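Long-range contacts in coronin (Toxoplasma gondii, PDB 4OZU), which probably binds actin filaments as a whole protein, this chain being its WD40 domain: residues 186-190 with 219-223; 231-236 with 247-253. One frame throughout, in Å; residues are numbered along the deposited sequence. Where two conformers were deposited one is given.

Interaction 1: residues 186-190 with 219-223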
loop_
_atom_site.group_PDB
_atom_site.type_symbol
_atom_site.label_atom_id
_atom_site.label_comp_id
_atom_site.label_asym_id
_atom_site.label_seq_id
_atom_site.Cartn_x
_atom_site.Cartn_y
_atom_site.Cartn_z
ATOM N N LEU A 186 -9.914 11.775 4.361
ATOM C CA LEU A 186 -10.070 11.895 2.919
ATOM C C LEU A 186 -9.451 10.717 2.187
ATOM O O LEU A 186 -8.497 10.096 2.666
ATOM C CB LEU A 186 -9.439 13.196 2.422
ATOM C CG LEU A 186 -10.035 14.489 2.988
ATOM C CD1 LEU A 186 -9.248 15.711 2.511
ATOM C CD2 LEU A 186 -11.507 14.621 2.615
ATOM N N LEU A 187 -10.024 10.419 1.024
ATOM C CA LEU A 187 -9.498 9.420 0.115
ATOM C C LEU A 187 -9.079 10.134 -1.159
ATOM O O LEU A 187 -9.712 11.116 -1.559
ATOM C CB LEU A 187 -10.547 8.353 -0.176
ATOM C CG LEU A 187 -10.081 7.153 -0.997
ATOM C CD1 LEU A 187 -9.835 5.953 -0.103
ATOM C CD2 LEU A 187 -11.112 6.848 -2.051
ATOM N N ALA A 188 -7.987 9.680 -1.757
ATOM C CA ALA A 188 -7.579 10.153 -3.073
ATOM C C ALA A 188 -7.622 8.986 -4.029
ATOM O O ALA A 188 -7.278 7.855 -3.662
ATOM C CB ALA A 188 -6.201 10.772 -3.036
ATOM N N CYS A 189 -8.065 9.249 -5.250
ATOM C CA CYS A 189 -8.095 8.210 -6.269
ATOM C C CYS A 189 -7.758 8.779 -7.634
ATOM O O CYS A 189 -7.943 9.966 -7.884
ATOM C CB CYS A 189 -9.461 7.524 -6.309
ATOM S SG CYS A 189 -10.855 8.627 -6.626
ATOM N N THR A 190 -7.227 7.920 -8.497
ATOM C CA THR A 190 -6.987 8.266 -9.885
ATOM C C THR A 190 -7.960 7.503 -10.763
ATOM O O THR A 190 -8.345 6.378 -10.447
ATOM C CB THR A 190 -5.551 7.947 -10.315
ATOM O OG1 THR A 190 -5.250 6.590 -9.982
ATOM C CG2 THR A 190 -4.559 8.876 -9.602
ATOM N N CYS A 219 -2.246 6.627 -14.218
ATOM C CA CYS A 219 -1.765 7.415 -13.086
ATOM C C CYS A 219 -2.034 6.674 -11.781
ATOM O O CYS A 219 -3.015 5.935 -11.675
ATOM C CB CYS A 219 -2.442 8.787 -13.050
ATOM S SG CYS A 219 -2.278 9.730 -14.571
ATOM N N LYS A 220 -1.157 6.860 -10.797
ATOM C CA LYS A 220 -1.312 6.215 -9.497
ATOM C C LYS A 220 -1.058 7.266 -8.436
ATOM O O LYS A 220 -0.277 8.180 -8.662
ATOM C CB LYS A 220 -0.332 5.046 -9.339
ATOM C CG LYS A 220 -0.451 3.955 -10.393
ATOM C CD LYS A 220 -1.611 3.014 -10.105
ATOM C CE LYS A 220 -1.755 1.973 -11.203
ATOM N NZ LYS A 220 -2.834 0.973 -10.931
ATOM N N CYS A 221 -1.701 7.144 -7.280
ATOM C CA CYS A 221 -1.490 8.118 -6.222
ATOM C C CYS A 221 -1.258 7.469 -4.870
ATOM O O CYS A 221 -1.505 6.286 -4.672
ATOM C CB CYS A 221 -2.677 9.079 -6.119
ATOM S SG CYS A 221 -4.167 8.378 -5.330
ATOM N N THR A 222 -0.732 8.275 -3.958
ATOM C CA THR A 222 -0.736 7.958 -2.545
ATOM C C THR A 222 -0.642 9.278 -1.782
ATOM O O THR A 222 -0.257 10.300 -2.349
ATOM C CB THR A 222 0.412 7.019 -2.161
ATOM O OG1 THR A 222 0.167 6.472 -0.859
ATOM C CG2 THR A 222 1.738 7.747 -2.181
ATOM N N TRP A 223 -0.994 9.262 -0.503
ATOM C CA TRP A 223 -0.904 10.460 0.311
ATOM C C TRP A 223 0.502 10.621 0.860
ATOM O O TRP A 223 1.184 9.631 1.118
ATOM C CB TRP A 223 -1.912 10.405 1.454
ATOM C CG TRP A 223 -3.299 10.607 0.993
ATOM C CD1 TRP A 223 -4.114 9.675 0.436
ATOM C CD2 TRP A 223 -4.050 11.826 1.046
ATOM N NE1 TRP A 223 -5.337 10.232 0.136
ATOM C CE2 TRP A 223 -5.321 11.554 0.499
ATOM C CE3 TRP A 223 -3.776 13.117 1.505
ATOM C CZ2 TRP A 223 -6.313 12.522 0.399
ATOM C CZ3 TRP A 223 -4.768 14.081 1.400
ATOM C CH2 TRP A 223 -6.019 13.776 0.851
#

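Interaction 2: residues 231-236 with 247-253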
loop_
_atom_site.group_PDB
_atom_site.type_symbol
_atom_site.label_atom_id
_atom_site.label_comp_id
_atom_site.label_asym_id
_atom_site.label_seq_id
_atom_site.Cartn_x
_atom_site.Cartn_y
_atom_site.Cartn_z
ATOM N N ASP A 231 0.443 18.292 5.538
ATOM C CA ASP A 231 -0.997 18.098 5.661
ATOM C C ASP A 231 -1.679 18.328 4.327
ATOM O O ASP A 231 -1.393 19.296 3.630
ATOM C CB ASP A 231 -1.603 19.030 6.717
ATOM C CG ASP A 231 -3.021 18.620 7.119
ATOM O OD1 ASP A 231 -3.984 18.905 6.368
ATOM O OD2 ASP A 231 -3.176 18.013 8.198
ATOM N N GLY A 232 -2.560 17.404 3.975
ATOM C CA GLY A 232 -3.363 17.518 2.775
ATOM C C GLY A 232 -2.617 17.377 1.468
ATOM O O GLY A 232 -3.168 17.697 0.415
ATOM N N HIS A 233 -1.378 16.896 1.518
ATOM C CA HIS A 233 -0.606 16.706 0.291
ATOM C C HIS A 233 -0.727 15.278 -0.246
ATOM O O HIS A 233 -0.752 14.309 0.515
ATOM C CB HIS A 233 0.863 17.069 0.510
ATOM C CG HIS A 233 1.113 18.544 0.547
ATOM N ND1 HIS A 233 0.439 19.394 1.399
ATOM C CD2 HIS A 233 1.944 19.328 -0.182
ATOM C CE1 HIS A 233 0.852 20.633 1.204
ATOM N NE2 HIS A 233 1.764 20.622 0.249
ATOM N N VAL A 234 -0.802 15.187 -1.571
ATOM C CA VAL A 234 -0.962 13.933 -2.297
ATOM C C VAL A 234 0.117 13.852 -3.362
ATOM O O VAL A 234 0.517 14.873 -3.916
ATOM C CB VAL A 234 -2.352 13.826 -2.966
ATOM C CG1 VAL A 234 -2.446 12.577 -3.850
ATOM C CG2 VAL A 234 -3.434 13.803 -1.920
ATOM N N PHE A 235 0.581 12.635 -3.631
ATOM C CA PHE A 235 1.642 12.374 -4.609
ATOM C C PHE A 235 1.091 11.543 -5.754
ATOM O O PHE A 235 0.404 10.564 -5.501
ATOM C CB PHE A 235 2.796 11.622 -3.948
ATOM C CG PHE A 235 3.948 11.316 -4.876
ATOM C CD1 PHE A 235 4.894 12.284 -5.170
ATOM C CD2 PHE A 235 4.096 10.051 -5.429
ATOM C CE1 PHE A 235 5.961 12.001 -6.003
ATOM C CE2 PHE A 235 5.157 9.767 -6.267
ATOM C CZ PHE A 235 6.093 10.744 -6.549
ATOM N N THR A 236 1.384 11.917 -7.001
ATOM C CA THR A 236 0.978 11.100 -8.144
ATOM C C THR A 236 2.151 10.742 -9.026
ATOM O O THR A 236 3.131 11.486 -9.108
ATOM C CB THR A 236 -0.080 11.800 -9.039
ATOM O OG1 THR A 236 0.450 13.034 -9.538
ATOM C CG2 THR A 236 -1.357 12.063 -8.274
ATOM N N MET A 247 6.148 12.634 -12.128
ATOM C CA MET A 247 5.482 12.656 -10.838
ATOM C C MET A 247 5.111 14.072 -10.450
ATOM O O MET A 247 5.648 15.038 -10.993
ATOM C CB MET A 247 6.375 12.050 -9.761
ATOM C CG MET A 247 7.698 12.764 -9.622
ATOM S SD MET A 247 8.828 11.938 -8.490
ATOM C CE MET A 247 10.326 12.879 -8.771
ATOM N N ALA A 248 4.194 14.180 -9.498
ATOM C CA ALA A 248 3.740 15.473 -9.024
ATOM C C ALA A 248 3.333 15.406 -7.565
ATOM O O ALA A 248 2.870 14.369 -7.083
ATOM C CB ALA A 248 2.587 15.975 -9.866
ATOM N N ILE A 249 3.542 16.524 -6.874
ATOM C CA ILE A 249 3.044 16.739 -5.520
ATOM C C ILE A 249 1.912 17.759 -5.597
ATOM O O ILE A 249 2.049 18.789 -6.259
ATOM C CB ILE A 249 4.151 17.245 -4.572
ATOM C CG1 ILE A 249 5.215 16.162 -4.374
ATOM C CG2 ILE A 249 3.554 17.677 -3.219
ATOM C CD1 ILE A 249 6.409 16.603 -3.551
ATOM N N TRP A 250 0.804 17.447 -4.933
ATOM C CA TRP A 250 -0.386 18.286 -4.936
ATOM C C TRP A 250 -0.768 18.672 -3.531
ATOM O O TRP A 250 -0.692 17.860 -2.612
ATOM C CB TRP A 250 -1.571 17.567 -5.578
ATOM C CG TRP A 250 -1.247 16.998 -6.893
ATOM C CD1 TRP A 250 -0.650 15.793 -7.142
ATOM C CD2 TRP A 250 -1.482 17.605 -8.166
ATOM N NE1 TRP A 250 -0.508 15.612 -8.491
ATOM C CE2 TRP A 250 -1.004 16.711 -9.143
ATOM C CE3 TRP A 250 -2.044 18.815 -8.573
ATOM C CZ2 TRP A 250 -1.076 16.990 -10.502
ATOM C CZ3 TRP A 250 -2.116 19.090 -9.918
ATOM C CH2 TRP A 250 -1.636 18.182 -10.871
ATOM N N ASP A 251 -1.207 19.912 -3.403
ATOM C CA ASP A 251 -1.799 20.437 -2.186
ATOM C C ASP A 251 -3.307 20.491 -2.394
ATOM O O ASP A 251 -3.793 21.265 -3.220
ATOM C CB ASP A 251 -1.231 21.820 -1.884
ATOM C CG ASP A 251 -1.821 22.450 -0.636
ATOM O OD1 ASP A 251 -2.722 21.853 -0.007
ATOM O OD2 ASP A 251 -1.374 23.561 -0.286
ATOM N N THR A 252 -4.050 19.670 -1.658
ATOM C CA THR A 252 -5.491 19.569 -1.883
ATOM C C THR A 252 -6.250 20.828 -1.477
ATOM O O THR A 252 -7.444 20.959 -1.765
ATOM C CB THR A 252 -6.095 18.362 -1.138
ATOM O OG1 THR A 252 -5.740 18.414 0.247
ATOM C CG2 THR A 252 -5.578 17.066 -1.740
ATOM N N ARG A 253 -5.560 21.761 -0.827
ATOM C CA ARG A 253 -6.150 23.045 -0.463
ATOM C C ARG A 253 -5.876 24.129 -1.514
ATOM O O ARG A 253 -6.475 25.212 -1.484
ATOM C CB ARG A 253 -5.619 23.494 0.895
ATOM C CG ARG A 253 -6.187 22.711 2.057
ATOM C CD ARG A 253 -5.862 23.365 3.388
ATOM N NE ARG A 253 -6.487 22.651 4.499
ATOM C CZ ARG A 253 -5.949 21.609 5.127
ATOM N NH1 ARG A 253 -4.750 21.142 4.775
ATOM N NH2 ARG A 253 -6.612 21.032 6.120
HETATM O O HOH W 1 -2.753 21.680 2.685
#

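Interaction 1: residues 186-190 with 219-223
Thr190 OG1 donates a hydrogen bond of 2.9 Å to Cys219 O and is also hydrogen-bonded to Ser177 OG, so two partners grip this buried hydroxyl. It reaches the carbonyl from above its plane, at a C=O...donor angle of 122°, and no backbone hydrogen bond joins the two segments. They belong to adjacent blades of the WD40 beta-propeller: strand 187-190 and strand 220-223 face each other from different sheets, running nearly antiparallel (166°) with their axes 6.2 Å apart at closest approach. Lodging OG1 between its own backbone N and carbonyl carbon (chi1 52°) turns Thr190 CG2 toward the CB atoms of Cys219 and Cys221, about 4.0 Å from each. Ser177 OG also bonds Cys221 N, and so ties the innermost strand of one blade to that of the next. Farther along, Cys221 SG lies against the backbone of Ala188, 3.6 Å from Ala188 O, and also touches the methyl group at 3.9 Å from Ala188 CB. Residues 186 to 188 meet the indole of Trp223. Its NE1 is hydrogen-bonded to Lys179 O, which fixes the rotation of the ring. Ala188 N lies at the ring edge, 3.3 Å from Trp223 NE1, but both are donors and no bond forms between them; Ala188 has its backbone bond with Lys179 as well. The benzene half of the indole extends past Ala188 to Leu186, whose CB approaches Trp223 CZ2 obliquely at 3.8 Å.

Interaction 2: residues 231-236 with 247-253
Trp250 NE1 donates to Thr236 OG1 at 2.9 Å, an almost straight bond (168°) with the oxygen close to the indole plane. Thr236 OG1 sits between its own backbone N and carbonyl carbon (chi1 59°), which turns the hydroxyl to the indole; on the same face of the sheet Ala248 CB packs against it. The other face carries Phe235 and Ile249, with Ile249 CG1 at the edge of the Phe235 ring. Met247, at the far end of the pairing, reaches the same ring with CB and SD, in the conformer modelled here a Met-aromatic contact with the sulfur in the ring plane, 4.8 Å from the centroid. Along the Phe235 face Asp251 CB lies over the His233 ring, a CH-pi contact offset toward the rim, with ring and carboxylate planes 20° apart. Between the two faces the strands pair as an antiparallel hairpin, in which Val234-Trp250 and Thr236-Ala248 are hydrogen-bonded pairs and His233-Asp251 and Phe235-Ile249 non-hydrogen-bonded ones. Trp250 and Asp251 are the Trp-Asp dipeptide that gives WD repeats their name. Thr236 OG1 is also hydrogen-bonded to His213 NE2, completing the Trp-Thr-His part of the hydrogen-bond network characteristic of WD40 blades. Past the end of the strands Gly232 O accepts twice from Thr252, from its N and, on a lone pair in the carbonyl plane, from OG1 at 2.7 Å. Asp251 OD1 takes Arg253 N in an Asx turn. In the conformer given for Asp231, its OD1 forms an exposed salt bridge with Arg253 NH1 (2.9 Å). His233 ND1 donates to Asp231 O, and one water donates to Asp231 O and Asp251 OD1 while accepting from Arg253 NH1.

Overall arrangement
Both interactions involve the blade built on strands 220-223, 233-239, 245-251 and 260-265, and their centres are about 9 Å apart. Interaction 1 joins that blade to its predecessor and lies nearer the centre of the chain, wholly buried but for a partly exposed Leu186; interaction 2 works within the blade, its middle buried and its Asp231-Arg253 end at the surface. Strands 220-223 and 233-239 are neighbours in one sheet, linked by a probable hydrogen bond from Phe235 N to Thr222 O. Backbone pairing dominates interaction 2, whereas interaction 1 relies on side chains, the Thr190 hydroxyl making the hydrogen bond between its segments and Cys221 and Trp223 adding bonds to strand 175-180.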